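Local atomic coordinates of histidinol dehydrogenase (Elizabethkingia anophelis NUHP1, PDB entry 6AN0), a protein that probably catalyses the two successive NAD-dependent, zinc-requiring oxidations that turn L-histidinol into L-histidine, the last step of histidine biosynthesis. Residues A[246-251]-A[334-339]; A[275-280]-A[315-320]. All blocks are in the same frame, centred on the assembly; numbering follows the deposited sequence.

Contact 1: A[246-251]-A[334-339]; sequences IADTTA and LAIENT
Two neighbouring strands of a parallel, Rossmann-like sheet end side by side here, and an Asx turn at D248 closes the first of them. The backbone of A335 is held at both ends: its N reaches I246 O at 2.7 Å, nearly along the C=O axis though the N-H itself is bent away, at 135°, and its O receives a weak bond from D248 N. A247 and A335 put their small methyls on one face of the sheet, while I246 and L334 lie side by side on the other, pointing the same way, with CD1 of I246 3.8 Å from CD2 of L334. Alanine suits A335 because its CB must also take the methyl of A251, which the type I turn D248–A251 brings back to it.

Among the side chains, D248 carries the polar contacts. Its chi1 of 67° sets CG in the crowded position between backbone N and carbonyl carbon, and the side chain crosses that of I336 at about a right angle. CB faces I336 CG2, and CG lies 3.8 Å from I336 CA and CB. OD1 is gripped twice within its own turn: T250 OG1 comes to its syn lone pair at 2.6 Å, and T250 N, at 2.9 Å, meets it from above the carboxylate plane. OD2 reaches over to the other segment, taking a weak but straight bond from E337 N at 3.4 Å and 170°.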
loop_
_atom_site.group_PDB
_atom_site.type_symbol
_atom_site.label_atom_id
_atom_site.label_comp_id
_atom_site.label_asym_id
_atom_site.label_seq_id
_atom_site.Cartn_x
_atom_site.Cartn_y
_atom_site.Cartn_z
ATOM N N ILE A 246 -2.272 13.769 -24.758
ATOM C CA ILE A 246 -1.592 14.996 -25.169
ATOM C C ILE A 246 -1.168 14.833 -26.626
ATOM O O ILE A 246 -0.454 13.878 -26.968
ATOM C CB ILE A 246 -0.376 15.300 -24.281
ATOM C CG1 ILE A 246 -0.814 15.461 -22.817
ATOM C CG2 ILE A 246 0.348 16.548 -24.783
ATOM C CD1 ILE A 246 0.354 15.806 -21.859
ATOM N N ALA A 247 -1.586 15.765 -27.482
ATOM C CA ALA A 247 -1.375 15.644 -28.923
ATOM C C ALA A 247 -0.801 16.933 -29.501
ATOM O O ALA A 247 -1.342 18.014 -29.258
ATOM C CB ALA A 247 -2.696 15.304 -29.631
ATOM N N ASP A 248 0.274 16.822 -30.285
ATOM C CA ASP A 248 0.780 17.969 -31.026
ATOM C C ASP A 248 0.532 17.736 -32.517
ATOM O O ASP A 248 -0.227 16.838 -32.900
ATOM C CB ASP A 248 2.257 18.238 -30.678
ATOM C CG ASP A 248 3.203 17.143 -31.158
ATOM O OD1 ASP A 248 2.775 16.222 -31.878
ATOM O OD2 ASP A 248 4.403 17.214 -30.804
ATOM N N THR A 249 1.162 18.557 -33.367
ATOM C CA THR A 249 0.926 18.455 -34.803
ATOM C C THR A 249 1.404 17.131 -35.399
ATOM O O THR A 249 1.025 16.813 -36.533
ATOM C CB THR A 249 1.598 19.628 -35.536
ATOM O OG1 THR A 249 2.998 19.624 -35.244
ATOM C CG2 THR A 249 1.002 20.950 -35.082
ATOM N N THR A 250 2.209 16.349 -34.680
ATOM C CA THR A 250 2.649 15.053 -35.187
ATOM C C THR A 250 1.703 13.920 -34.817
ATOM O O THR A 250 1.916 12.789 -35.263
ATOM C CB THR A 250 4.051 14.696 -34.673
ATOM O OG1 THR A 250 3.990 14.367 -33.274
ATOM C CG2 THR A 250 5.017 15.848 -34.885
ATOM N N ALA A 251 0.680 14.190 -34.010
ATOM C CA ALA A 251 -0.281 13.156 -33.676
ATOM C C ALA A 251 -1.158 12.839 -34.886
ATOM O O ALA A 251 -1.323 13.650 -35.798
ATOM C CB ALA A 251 -1.150 13.593 -32.495
ATOM N N LEU A 334 0.935 10.035 -24.653
ATOM C CA LEU A 334 1.738 11.141 -25.184
ATOM C C LEU A 334 1.851 10.954 -26.691
ATOM O O LEU A 334 2.773 10.306 -27.187
ATOM C CB LEU A 334 3.117 11.204 -24.534
ATOM C CG LEU A 334 3.152 11.462 -23.032
ATOM C CD1 LEU A 334 4.620 11.648 -22.619
ATOM C CD2 LEU A 334 2.284 12.682 -22.633
ATOM N N ALA A 335 0.908 11.542 -27.428
ATOM C CA ALA A 335 0.911 11.470 -28.887
ATOM C C ALA A 335 1.696 12.652 -29.449
ATOM O O ALA A 335 1.182 13.542 -30.134
ATOM C CB ALA A 335 -0.520 11.424 -29.423
ATOM N N ILE A 336 2.986 12.661 -29.121
ATOM C CA ILE A 336 3.843 13.783 -29.456
ATOM C C ILE A 336 5.184 13.261 -29.931
ATOM O O ILE A 336 5.546 12.098 -29.730
ATOM C CB ILE A 336 4.076 14.751 -28.277
ATOM C CG1 ILE A 336 4.886 14.032 -27.173
ATOM C CG2 ILE A 336 2.765 15.344 -27.788
ATOM C CD1 ILE A 336 4.999 14.788 -25.872
ATOM N N GLU A 337 5.899 14.176 -30.570
ATOM C CA GLU A 337 7.269 13.996 -31.005
ATOM C C GLU A 337 8.217 13.935 -29.813
ATOM O O GLU A 337 8.065 14.692 -28.848
ATOM C CB GLU A 337 7.632 15.185 -31.886
ATOM C CG GLU A 337 8.635 14.943 -32.962
ATOM C CD GLU A 337 8.599 16.058 -33.982
ATOM O OE1 GLU A 337 8.670 17.247 -33.586
ATOM O OE2 GLU A 337 8.464 15.751 -35.182
ATOM N N ASN A 338 9.210 13.045 -29.901
ATOM C CA ASN A 338 10.374 13.050 -29.007
ATOM C C ASN A 338 9.965 12.951 -27.533
ATOM O O ASN A 338 10.359 13.774 -26.698
ATOM C CB ASN A 338 11.229 14.291 -29.255
ATOM C CG ASN A 338 11.818 14.314 -30.654
ATOM O OD1 ASN A 338 12.166 13.268 -31.202
ATOM N ND2 ASN A 338 11.916 15.497 -31.242
ATOM N N THR A 339 9.192 11.907 -27.212
ATOM C CA THR A 339 8.671 11.765 -25.857
ATOM C C THR A 339 9.780 11.665 -24.822
ATOM O O THR A 339 9.542 11.979 -23.651
ATOM C CB THR A 339 7.761 10.533 -25.731
ATOM O OG1 THR A 339 8.463 9.354 -26.145
ATOM C CG2 THR A 339 6.479 10.696 -26.555
#

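Contact 2: A[275-280]-A[315-320]; sequences LTTDEN and DSIEKC
L275 has CG anti to its carbonyl carbon (chi1 -53°), with CD1 anti to CA (chi2 -178°), which carries that branch out to the backbone of C320. C320 answers with SG likewise anti to the carbonyl carbon, beside its own N (chi1 -68°), so that the sulfur comes back over CB of L275. The two residues thus interlock: CD1 of L275 lies 3.3 Å from C320 O and 3.9 Å from C320 CB, while SG of C320 is 3.9 Å from L275 CB. Leucine gives the length to span from strand to helix, and cysteine is slim enough to let the helix backbone come close.

T277 extends the contact toward the start of the helix. Its OG1 occupies the crowded position between backbone N and carbonyl carbon, which turns CG2 to the helix; this methyl sits over the first turn, 3.8 Å from I317 N and equally near I317 CG1. T277, the first residue past strand 271-276, suits the spot because its branched CB sends a methyl to the helix while OG1 lies by D248.

The meeting is one of van der Waals packing, partly methyl against helix backbone, and polar side chains instead order each segment. S316 is the N-cap of its helix, its OG accepting from K319 N at 3.0 Å, and K319 NZ pairs with D315 OD1 in a salt bridge of 3.2 Å. On the other segment T276 OG1 donates to D278 O, and D278 caps the following helix through I281 N.

Helix 317-327 belongs to the beta-alpha-beta crossover from strand 310-313 to strand 331-335, and it passes over the two strands between them: C320 packs on L275 of strand 271-276 and also on I246 of strand 242-247, whereas T276 faces helix 279-293 on the sheet's other side.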
loop_
_atom_site.group_PDB
_atom_site.type_symbol
_atom_site.label_atom_id
_atom_site.label_comp_id
_atom_site.label_asym_id
_atom_site.label_seq_id
_atom_site.Cartn_x
_atom_site.Cartn_y
_atom_site.Cartn_z
ATOM N N LEU A 275 -5.858 17.047 -24.577
ATOM C CA LEU A 275 -5.091 18.287 -24.564
ATOM C C LEU A 275 -4.343 18.384 -25.883
ATOM O O LEU A 275 -3.657 17.431 -26.267
ATOM C CB LEU A 275 -4.091 18.315 -23.398
ATOM C CG LEU A 275 -4.607 18.040 -21.982
ATOM C CD1 LEU A 275 -3.453 18.162 -20.992
ATOM C CD2 LEU A 275 -5.727 18.999 -21.621
ATOM N N THR A 276 -4.492 19.503 -26.594
ATOM C CA THR A 276 -3.770 19.689 -27.849
ATOM C C THR A 276 -3.012 21.007 -27.812
ATOM O O THR A 276 -3.390 21.936 -27.090
ATOM C CB THR A 276 -4.702 19.671 -29.089
ATOM O OG1 THR A 276 -5.502 20.859 -29.112
ATOM C CG2 THR A 276 -5.617 18.465 -29.080
ATOM N N THR A 277 -1.933 21.090 -28.599
ATOM C CA THR A 277 -1.202 22.347 -28.706
ATOM C C THR A 277 -1.718 23.264 -29.810
ATOM O O THR A 277 -1.222 24.389 -29.922
ATOM C CB THR A 277 0.303 22.116 -28.921
ATOM O OG1 THR A 277 0.522 21.283 -30.069
ATOM C CG2 THR A 277 0.928 21.481 -27.688
ATOM N N ASP A 278 -2.674 22.837 -30.637
ATOM C CA ASP A 278 -3.354 23.824 -31.471
ATOM C C ASP A 278 -4.762 23.347 -31.805
ATOM O O ASP A 278 -5.099 22.167 -31.678
ATOM C CB ASP A 278 -2.531 24.211 -32.731
ATOM C CG ASP A 278 -2.605 23.201 -33.888
ATOM O OD1 ASP A 278 -3.598 22.462 -34.058
ATOM O OD2 ASP A 278 -1.635 23.186 -34.681
ATOM N N GLU A 279 -5.575 24.308 -32.241
ATOM C CA GLU A 279 -7.000 24.081 -32.426
ATOM C C GLU A 279 -7.284 23.167 -33.610
ATOM O O GLU A 279 -8.294 22.453 -33.611
ATOM C CB GLU A 279 -7.692 25.432 -32.601
ATOM C CG GLU A 279 -9.179 25.435 -32.346
ATOM C CD GLU A 279 -9.713 26.847 -32.223
ATOM O OE1 GLU A 279 -10.922 27.015 -31.959
ATOM O OE2 GLU A 279 -8.907 27.788 -32.384
ATOM N N ASN A 280 -6.418 23.181 -34.628
ATOM C CA ASN A 280 -6.644 22.347 -35.805
ATOM C C ASN A 280 -6.565 20.861 -35.463
ATOM O O ASN A 280 -7.344 20.054 -35.989
ATOM C CB ASN A 280 -5.641 22.706 -36.898
ATOM C CG ASN A 280 -5.892 21.950 -38.183
ATOM O OD1 ASN A 280 -5.090 21.110 -38.589
ATOM N ND2 ASN A 280 -7.018 22.241 -38.828
ATOM N N ASP A 315 -1.111 26.170 -25.089
ATOM C CA ASP A 315 -0.189 26.677 -26.100
ATOM C C ASP A 315 1.222 26.096 -26.007
ATOM O O ASP A 315 2.127 26.616 -26.662
ATOM C CB ASP A 315 -0.140 28.212 -26.060
ATOM C CG ASP A 315 0.331 28.765 -24.728
ATOM O OD1 ASP A 315 0.808 27.994 -23.870
ATOM O OD2 ASP A 315 0.219 29.996 -24.543
ATOM N N SER A 316 1.435 25.035 -25.228
ATOM C CA SER A 316 2.726 24.355 -25.237
ATOM C C SER A 316 2.567 22.962 -24.647
ATOM O O SER A 316 1.636 22.695 -23.880
ATOM C CB SER A 316 3.790 25.142 -24.463
ATOM O OG SER A 316 3.567 25.073 -23.066
ATOM N N ILE A 317 3.496 22.071 -25.019
ATOM C CA ILE A 317 3.516 20.726 -24.442
ATOM C C ILE A 317 3.803 20.801 -22.948
ATOM O O ILE A 317 3.241 20.035 -22.156
ATOM C CB ILE A 317 4.536 19.832 -25.178
ATOM C CG1 ILE A 317 4.091 19.595 -26.621
ATOM C CG2 ILE A 317 4.716 18.486 -24.469
ATOM C CD1 ILE A 317 5.134 18.921 -27.492
ATOM N N GLU A 318 4.673 21.729 -22.532
ATOM C CA GLU A 318 4.950 21.811 -21.103
ATOM C C GLU A 318 3.713 22.244 -20.322
ATOM O O GLU A 318 3.507 21.760 -19.202
ATOM C CB GLU A 318 6.136 22.741 -20.812
ATOM C CG GLU A 318 7.521 22.273 -21.340
ATOM C CD GLU A 318 7.955 20.848 -20.931
ATOM O OE1 GLU A 318 8.561 20.182 -21.784
ATOM O OE2 GLU A 318 7.740 20.390 -19.790
ATOM N N LYS A 319 2.859 23.103 -20.890
ATOM C CA LYS A 319 1.602 23.431 -20.218
ATOM C C LYS A 319 0.677 22.220 -20.159
ATOM O O LYS A 319 0.003 21.993 -19.143
ATOM C CB LYS A 319 0.899 24.589 -20.929
ATOM C CG LYS A 319 0.865 25.873 -20.140
ATOM C CD LYS A 319 0.132 26.952 -20.913
ATOM C CE LYS A 319 0.441 28.329 -20.365
ATOM N NZ LYS A 319 -0.221 29.377 -21.176
ATOM N N CYS A 320 0.618 21.442 -21.245
ATOM C CA CYS A 320 -0.203 20.236 -21.248
ATOM C C CYS A 320 0.236 19.267 -20.158
ATOM O O CYS A 320 -0.604 18.686 -19.460
ATOM C CB CYS A 320 -0.140 19.553 -22.615
ATOM S SG CYS A 320 -0.921 20.461 -23.982
#

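Contacts 1 and 2 share one parallel sheet, since strands 242-247 and 271-276 are neighbours: A247 N probably bonds to L275 O, and A247 O to T277 N. Contact 1 joins strand to strand, is mostly buried, and relies on backbone bonds and a carboxylate; contact 2 joins strand to helix, is only partly buried, and relies on van der Waals packing. Along the chain contact 2 lies nested inside the loop that contact 1 closes, since both its segments fall between residues 251 and 334; helix 317-327 then leads on into strand 331-335. Beyond the strand ends T277 packs against D248 and T249 against D278, and I317 of the helix touches both D248 and I336.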